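Local coordinates for OxsB protein (Bacillus megaterium, PDB 5UL3) that catalyses the oxidative ring contraction of dAMP to an oxetane aldehyde in oxetanocin A biosynthesis, using cobalamin, a [4Fe-4S] cluster and S-adenosylmethionine, at residues A[598-603]-A[635-640]; A[602-607]-A[726-731]. All coordinates share one frame; numbering follows the deposited sequence.

Contact 1 of 2, residues A[598-603]-A[635-640]; sequences QMWIDS and EISHFL. With EDO (1,2-ethanediol), chain H.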
loop_
_atom_site.group_PDB
_atom_site.type_symbol
_atom_site.label_atom_id
_atom_site.label_comp_id
_atom_site.label_asym_id
_atom_site.label_seq_id
_atom_site.Cartn_x
_atom_site.Cartn_y
_atom_site.Cartn_z
ATOM N N GLN A 598 -13.954 20.857 -2.318
ATOM C CA GLN A 598 -14.211 19.737 -3.225
ATOM C C GLN A 598 -14.695 20.226 -4.587
ATOM O O GLN A 598 -14.286 19.693 -5.625
ATOM C CB GLN A 598 -15.228 18.764 -2.634
ATOM C CG GLN A 598 -15.460 17.572 -3.547
ATOM C CD GLN A 598 -14.216 16.702 -3.651
ATOM O OE1 GLN A 598 -13.693 16.232 -2.638
ATOM N NE2 GLN A 598 -13.730 16.495 -4.866
ATOM N N MET A 599 -15.571 21.233 -4.612
ATOM C CA MET A 599 -16.026 21.747 -5.901
ATOM C C MET A 599 -14.879 22.399 -6.668
ATOM O O MET A 599 -14.803 22.293 -7.896
ATOM C CB MET A 599 -17.179 22.738 -5.693
ATOM C CG MET A 599 -18.402 22.085 -5.077
ATOM S SD MET A 599 -19.724 23.291 -4.729
ATOM C CE MET A 599 -20.682 23.153 -6.215
ATOM N N TRP A 600 -13.972 23.066 -5.959
ATOM C CA TRP A 600 -12.780 23.605 -6.603
ATOM C C TRP A 600 -11.987 22.486 -7.265
ATOM O O TRP A 600 -11.621 22.582 -8.437
ATOM C CB TRP A 600 -11.919 24.325 -5.568
ATOM C CG TRP A 600 -10.612 24.840 -6.086
ATOM C CD1 TRP A 600 -9.388 24.212 -6.020
ATOM C CD2 TRP A 600 -10.380 26.109 -6.708
ATOM N NE1 TRP A 600 -8.415 25.023 -6.574
ATOM C CE2 TRP A 600 -9.000 26.188 -7.005
ATOM C CE3 TRP A 600 -11.203 27.189 -7.041
ATOM C CZ2 TRP A 600 -8.434 27.303 -7.624
ATOM C CZ3 TRP A 600 -10.634 28.297 -7.648
ATOM C CH2 TRP A 600 -9.270 28.346 -7.933
ATOM N N ILE A 601 -11.726 21.414 -6.519
ATOM C CA ILE A 601 -10.977 20.283 -7.068
ATOM C C ILE A 601 -11.676 19.725 -8.303
ATOM O O ILE A 601 -11.049 19.503 -9.346
ATOM C CB ILE A 601 -10.783 19.208 -5.987
ATOM C CG1 ILE A 601 -9.784 19.725 -4.953
ATOM C CG2 ILE A 601 -10.347 17.877 -6.636
ATOM C CD1 ILE A 601 -9.805 18.986 -3.611
ATOM N N ASP A 602 -12.991 19.505 -8.211
ATOM C CA ASP A 602 -13.728 18.961 -9.349
ATOM C C ASP A 602 -13.639 19.880 -10.564
ATOM O O ASP A 602 -13.547 19.406 -11.705
ATOM C CB ASP A 602 -15.195 18.735 -8.965
ATOM C CG ASP A 602 -15.378 17.615 -7.938
ATOM O OD1 ASP A 602 -14.413 16.874 -7.660
ATOM O OD2 ASP A 602 -16.503 17.479 -7.406
ATOM N N SER A 603 -13.655 21.198 -10.333
ATOM C CA SER A 603 -13.672 22.189 -11.405
ATOM C C SER A 603 -12.354 22.266 -12.168
ATOM O O SER A 603 -12.335 22.749 -13.307
ATOM C CB SER A 603 -14.014 23.570 -10.832
ATOM O OG SER A 603 -12.960 24.095 -10.031
ATOM N N GLU A 635 -0.231 26.426 -5.573
ATOM C CA GLU A 635 -0.177 27.704 -4.881
ATOM C C GLU A 635 -1.547 28.380 -4.875
ATOM O O GLU A 635 -2.036 28.822 -3.827
ATOM C CB GLU A 635 0.885 28.553 -5.581
ATOM C CG GLU A 635 1.281 29.855 -4.969
ATOM C CD GLU A 635 2.440 30.468 -5.743
ATOM O OE1 GLU A 635 3.564 29.936 -5.635
ATOM O OE2 GLU A 635 2.219 31.439 -6.497
ATOM N N ILE A 636 -2.205 28.430 -6.037
ATOM C CA ILE A 636 -3.528 29.049 -6.118
ATOM C C ILE A 636 -4.526 28.291 -5.252
ATOM O O ILE A 636 -5.386 28.893 -4.599
ATOM C CB ILE A 636 -4.005 29.123 -7.583
ATOM C CG1 ILE A 636 -3.079 30.008 -8.423
ATOM C CG2 ILE A 636 -5.440 29.639 -7.655
ATOM C CD1 ILE A 636 -3.369 29.887 -9.942
ATOM N N SER A 637 -4.423 26.958 -5.228
ATOM C CA SER A 637 -5.327 26.151 -4.410
ATOM C C SER A 637 -5.092 26.378 -2.921
ATOM O O SER A 637 -6.050 26.395 -2.138
ATOM C CB SER A 637 -5.164 24.667 -4.749
ATOM O OG SER A 637 -5.552 24.416 -6.094
ATOM N N HIS A 638 -3.833 26.525 -2.502
ATOM C CA HIS A 638 -3.583 26.813 -1.093
ATOM C C HIS A 638 -4.189 28.155 -0.699
ATOM O O HIS A 638 -4.874 28.274 0.326
ATOM C CB HIS A 638 -2.089 26.822 -0.780
ATOM C CG HIS A 638 -1.796 27.330 0.598
ATOM N ND1 HIS A 638 -1.879 26.525 1.714
ATOM C CD2 HIS A 638 -1.495 28.572 1.050
ATOM C CE1 HIS A 638 -1.618 27.245 2.794
ATOM N NE2 HIS A 638 -1.384 28.491 2.418
ATOM N N PHE A 639 -3.931 29.186 -1.491
ATOM C CA PHE A 639 -4.372 30.501 -1.062
ATOM C C PHE A 639 -5.850 30.733 -1.320
ATOM O O PHE A 639 -6.409 31.696 -0.783
ATOM C CB PHE A 639 -3.499 31.574 -1.706
ATOM C CG PHE A 639 -2.139 31.656 -1.090
ATOM C CD1 PHE A 639 -1.986 32.127 0.208
ATOM C CD2 PHE A 639 -1.021 31.220 -1.774
ATOM C CE1 PHE A 639 -0.726 32.183 0.806
ATOM C CE2 PHE A 639 0.234 31.261 -1.182
ATOM C CZ PHE A 639 0.386 31.743 0.105
ATOM N N LEU A 640 -6.500 29.852 -2.082
ATOM C CA LEU A 640 -7.956 29.850 -2.121
ATOM C C LEU A 640 -8.536 29.731 -0.718
ATOM O O LEU A 640 -9.406 30.517 -0.322
ATOM C CB LEU A 640 -8.469 28.704 -2.984
ATOM C CG LEU A 640 -9.939 28.375 -2.732
ATOM C CD1 LEU A 640 -10.886 29.471 -3.326
ATOM C CD2 LEU A 640 -10.292 26.993 -3.259
HETATM C C1 EDO H . -3.415 23.323 1.808
HETATM O O1 EDO H . -2.105 23.884 1.654
HETATM C C2 EDO H . -3.235 21.845 2.165
HETATM O O2 EDO H . -4.516 21.284 2.427
#

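Contact 2 of 2, residues A[602-607]-A[726-731]; sequences DSNFGV and KRWFSD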
loop_
_atom_site.group_PDB
_atom_site.type_symbol
_atom_site.label_atom_id
_atom_site.label_comp_id
_atom_site.label_asym_id
_atom_site.label_seq_id
_atom_site.Cartn_x
_atom_site.Cartn_y
_atom_site.Cartn_z
ATOM N N ASP A 602 -12.991 19.505 -8.211
ATOM C CA ASP A 602 -13.728 18.961 -9.349
ATOM C C ASP A 602 -13.639 19.880 -10.564
ATOM O O ASP A 602 -13.547 19.406 -11.705
ATOM C CB ASP A 602 -15.195 18.735 -8.965
ATOM C CG ASP A 602 -15.378 17.615 -7.938
ATOM O OD1 ASP A 602 -14.413 16.874 -7.660
ATOM O OD2 ASP A 602 -16.503 17.479 -7.406
ATOM N N SER A 603 -13.655 21.198 -10.333
ATOM C CA SER A 603 -13.672 22.189 -11.405
ATOM C C SER A 603 -12.354 22.266 -12.168
ATOM O O SER A 603 -12.335 22.749 -13.307
ATOM C CB SER A 603 -14.014 23.570 -10.832
ATOM O OG SER A 603 -12.960 24.095 -10.031
ATOM N N ASN A 604 -11.256 21.820 -11.567
ATOM C CA ASN A 604 -9.940 21.872 -12.192
ATOM C C ASN A 604 -9.435 20.509 -12.610
ATOM O O ASN A 604 -8.343 20.420 -13.184
ATOM C CB ASN A 604 -8.922 22.496 -11.236
ATOM C CG ASN A 604 -9.262 23.917 -10.884
ATOM O OD1 ASN A 604 -9.655 24.695 -11.745
ATOM N ND2 ASN A 604 -9.116 24.266 -9.613
ATOM N N PHE A 605 -10.198 19.452 -12.333
ATOM C CA PHE A 605 -9.657 18.102 -12.422
ATOM C C PHE A 605 -9.249 17.754 -13.848
ATOM O O PHE A 605 -8.164 17.209 -14.075
ATOM C CB PHE A 605 -10.671 17.085 -11.905
ATOM C CG PHE A 605 -10.166 15.681 -11.983
ATOM C CD1 PHE A 605 -9.408 15.158 -10.953
ATOM C CD2 PHE A 605 -10.394 14.905 -13.107
ATOM C CE1 PHE A 605 -8.909 13.868 -11.033
ATOM C CE2 PHE A 605 -9.901 13.619 -13.190
ATOM C CZ PHE A 605 -9.159 13.104 -12.152
ATOM N N GLY A 606 -10.112 18.050 -14.821
ATOM C CA GLY A 606 -9.838 17.613 -16.188
ATOM C C GLY A 606 -8.583 18.243 -16.758
ATOM O O GLY A 606 -7.719 17.554 -17.316
ATOM N N VAL A 607 -8.459 19.563 -16.614
ATOM C CA VAL A 607 -7.295 20.273 -17.138
ATOM C C VAL A 607 -6.034 19.871 -16.377
ATOM O O VAL A 607 -4.986 19.612 -16.979
ATOM C CB VAL A 607 -7.526 21.795 -17.086
ATOM C CG1 VAL A 607 -6.291 22.532 -17.534
ATOM C CG2 VAL A 607 -8.704 22.190 -17.954
ATOM N N LYS A 726 -10.765 24.458 -23.341
ATOM C CA LYS A 726 -11.960 25.088 -23.901
ATOM C C LYS A 726 -13.155 24.903 -22.977
ATOM O O LYS A 726 -13.893 25.857 -22.696
ATOM C CB LYS A 726 -12.261 24.504 -25.285
ATOM C CG LYS A 726 -13.466 25.138 -25.970
ATOM C CD LYS A 726 -13.696 24.499 -27.331
ATOM C CE LYS A 726 -14.733 25.304 -28.125
ATOM N NZ LYS A 726 -14.954 24.748 -29.488
ATOM N N ARG A 727 -13.342 23.681 -22.477
ATOM C CA ARG A 727 -14.419 23.409 -21.534
ATOM C C ARG A 727 -14.240 24.196 -20.241
ATOM O O ARG A 727 -15.209 24.755 -19.711
ATOM C CB ARG A 727 -14.478 21.908 -21.249
ATOM C CG ARG A 727 -15.687 21.463 -20.450
ATOM C CD ARG A 727 -15.688 19.948 -20.315
ATOM N NE ARG A 727 -15.274 19.338 -21.575
ATOM C CZ ARG A 727 -16.102 19.039 -22.570
ATOM N NH1 ARG A 727 -15.629 18.500 -23.686
ATOM N NH2 ARG A 727 -17.404 19.278 -22.450
ATOM N N TRP A 728 -13.008 24.260 -19.720
ATOM C CA TRP A 728 -12.765 24.992 -18.474
ATOM C C TRP A 728 -13.198 26.450 -18.596
ATOM O O TRP A 728 -13.895 26.982 -17.720
ATOM C CB TRP A 728 -11.288 24.916 -18.074
ATOM C CG TRP A 728 -11.068 25.368 -16.641
ATOM C CD1 TRP A 728 -11.018 24.571 -15.529
ATOM C CD2 TRP A 728 -10.916 26.716 -16.172
ATOM N NE1 TRP A 728 -10.831 25.340 -14.399
ATOM C CE2 TRP A 728 -10.768 26.658 -14.764
ATOM C CE3 TRP A 728 -10.886 27.966 -16.800
ATOM C CZ2 TRP A 728 -10.584 27.798 -13.983
ATOM C CZ3 TRP A 728 -10.709 29.097 -16.020
ATOM C CH2 TRP A 728 -10.561 29.006 -14.628
ATOM N N PHE A 729 -12.780 27.120 -19.674
ATOM C CA PHE A 729 -13.152 28.519 -19.851
ATOM C C PHE A 729 -14.663 28.671 -19.937
ATOM O O PHE A 729 -15.237 29.577 -19.322
ATOM C CB PHE A 729 -12.465 29.098 -21.093
ATOM C CG PHE A 729 -10.961 29.201 -20.954
ATOM C CD1 PHE A 729 -10.400 29.822 -19.844
ATOM C CD2 PHE A 729 -10.116 28.645 -21.915
ATOM C CE1 PHE A 729 -9.024 29.918 -19.692
ATOM C CE2 PHE A 729 -8.737 28.738 -21.778
ATOM C CZ PHE A 729 -8.189 29.372 -20.662
ATOM N N SER A 730 -15.331 27.769 -20.660
ATOM C CA SER A 730 -16.778 27.878 -20.800
ATOM C C SER A 730 -17.513 27.545 -19.506
ATOM O O SER A 730 -18.659 27.970 -19.336
ATOM C CB SER A 730 -17.275 26.970 -21.926
ATOM O OG SER A 730 -17.752 25.745 -21.409
ATOM N N ASP A 731 -16.886 26.806 -18.593
ATOM C CA ASP A 731 -17.522 26.434 -17.333
ATOM C C ASP A 731 -17.223 27.394 -16.193
ATOM O O ASP A 731 -17.632 27.116 -15.059
ATOM C CB ASP A 731 -17.093 25.021 -16.917
ATOM C CG ASP A 731 -17.675 23.954 -17.813
ATOM O OD1 ASP A 731 -18.689 24.239 -18.483
ATOM O OD2 ASP A 731 -17.128 22.835 -17.855
#

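Contact 1 of 2, residues A[598-603]-A[635-640]
Trp600 and Ser637 make the polar link between the two helices. The indole N-H of Trp600 NE1 points at Ser637 OG, 3.0 Å away, in a nearly straight bond (160° at the hydrogen); the hydroxyl oxygen sits at the indole's edge, near the ring plane. Ser637 OG also bonds to the carbonyl of His633, one helical turn earlier, so a small serine satisfies a buried indole N-H without leaving its own hydroxyl stranded.

Apolar packing does the rest. Leu640 CD2 lies over one face of Trp600, 3.7 Å from the centroid of the five-membered ring, a CH-pi contact. Trp600 CG stands anti to the backbone N (chi1 176°), which carries the indole across to the partner helix, and the Trp600 and Leu640 side chains reach past each other from opposing helices. At the benzo end Ile636 CG2 comes obliquely to within 3.8 Å of Trp600 CZ2, its chain roughly perpendicular to the tryptophan side chain.

These are helices 588-617 and 620-648, joined by a short turn as an antiparallel hairpin, consistent with the C-terminal helix bundle of this enzyme; their segments run at 160°, axes 11.6 Å apart. The wide spacing is filled by the indole, which reaches from helix 588-617 to the other helix. Met690 of helix 683-709 touches both Trp600 and Leu640.

His638, on a side of helix 620-648 that does not meet 598-603, shares a 2.7 Å hydrogen bond from ND1 to O1 of a 1,2-ethanediol, probably from the crystallisation liquor and also hydrogen-bonded to Leu541 N. Its NE2 bonds to Glu494 and its ring stacks on Tyr534.

Contact 2 of 2, residues A[602-607]-A[726-731]
Asn604 OD1 accepts the indole N-H of Trp728 NE1 at 3.0 Å, with 150° at the hydrogen. The donor lies in the carbonyl plane of the amide and approaches the oxygen nearly end-on. Amide and indole run alongside each other with their planes 21° apart, so the flat side chain of Asn604 can serve the ring's edge without standing across it. Its CG lies beside the backbone N, a setting that brings the amide oxygen to the tryptophan. The backbone Ser603 O lies 3.2 Å from Trp728 CD1, approaching obliquely.

Val607 follows a kink where the N atoms of Gly606 and Val607 lack their bond to the preceding turn, which is consistent with Ser603 O being turned to the tryptophan. It adds the apolar part: its CG2 rests 3.8 Å from Trp728 CB, the valine lying across the tryptophan side chain. A compact branched residue fits here, where the CA atoms of Val607 and Trp728 are 7.3 Å apart.

The segments run antiparallel at 158°, their axes 9.6 Å apart. In this all-helical neighbourhood, helix 720-730 packs on helix 588-617, and helix 683-709 borders both, with Met697 touching Asn604 and Trp728, and Leu701 touching Val607 and Trp728.

How the contacts relate
Contacts 1 and 2 follow one another along helix 588-617, their centres about 12 Å apart; their segments overlap at Asp602 and Ser603, though only Ser603 touches a partner, in contact 2. In each, an indole N-H is given to a side-chain oxygen, but the common helix supplies the donor, Trp600, in contact 1 and the acceptor, Asn604, in contact 2. Thus one helix is joined to its hairpin partner and to the last helix of the chain, both antiparallel to it, and helix 683-709 touches side chains of both contacts. The centres of contacts 1 and 2 lie about 27 and 31 Å from the centre of the chain, away from the annotated cobalamin and iron-sulfur sites, as structural packing consistent with the C-terminal helix bundle.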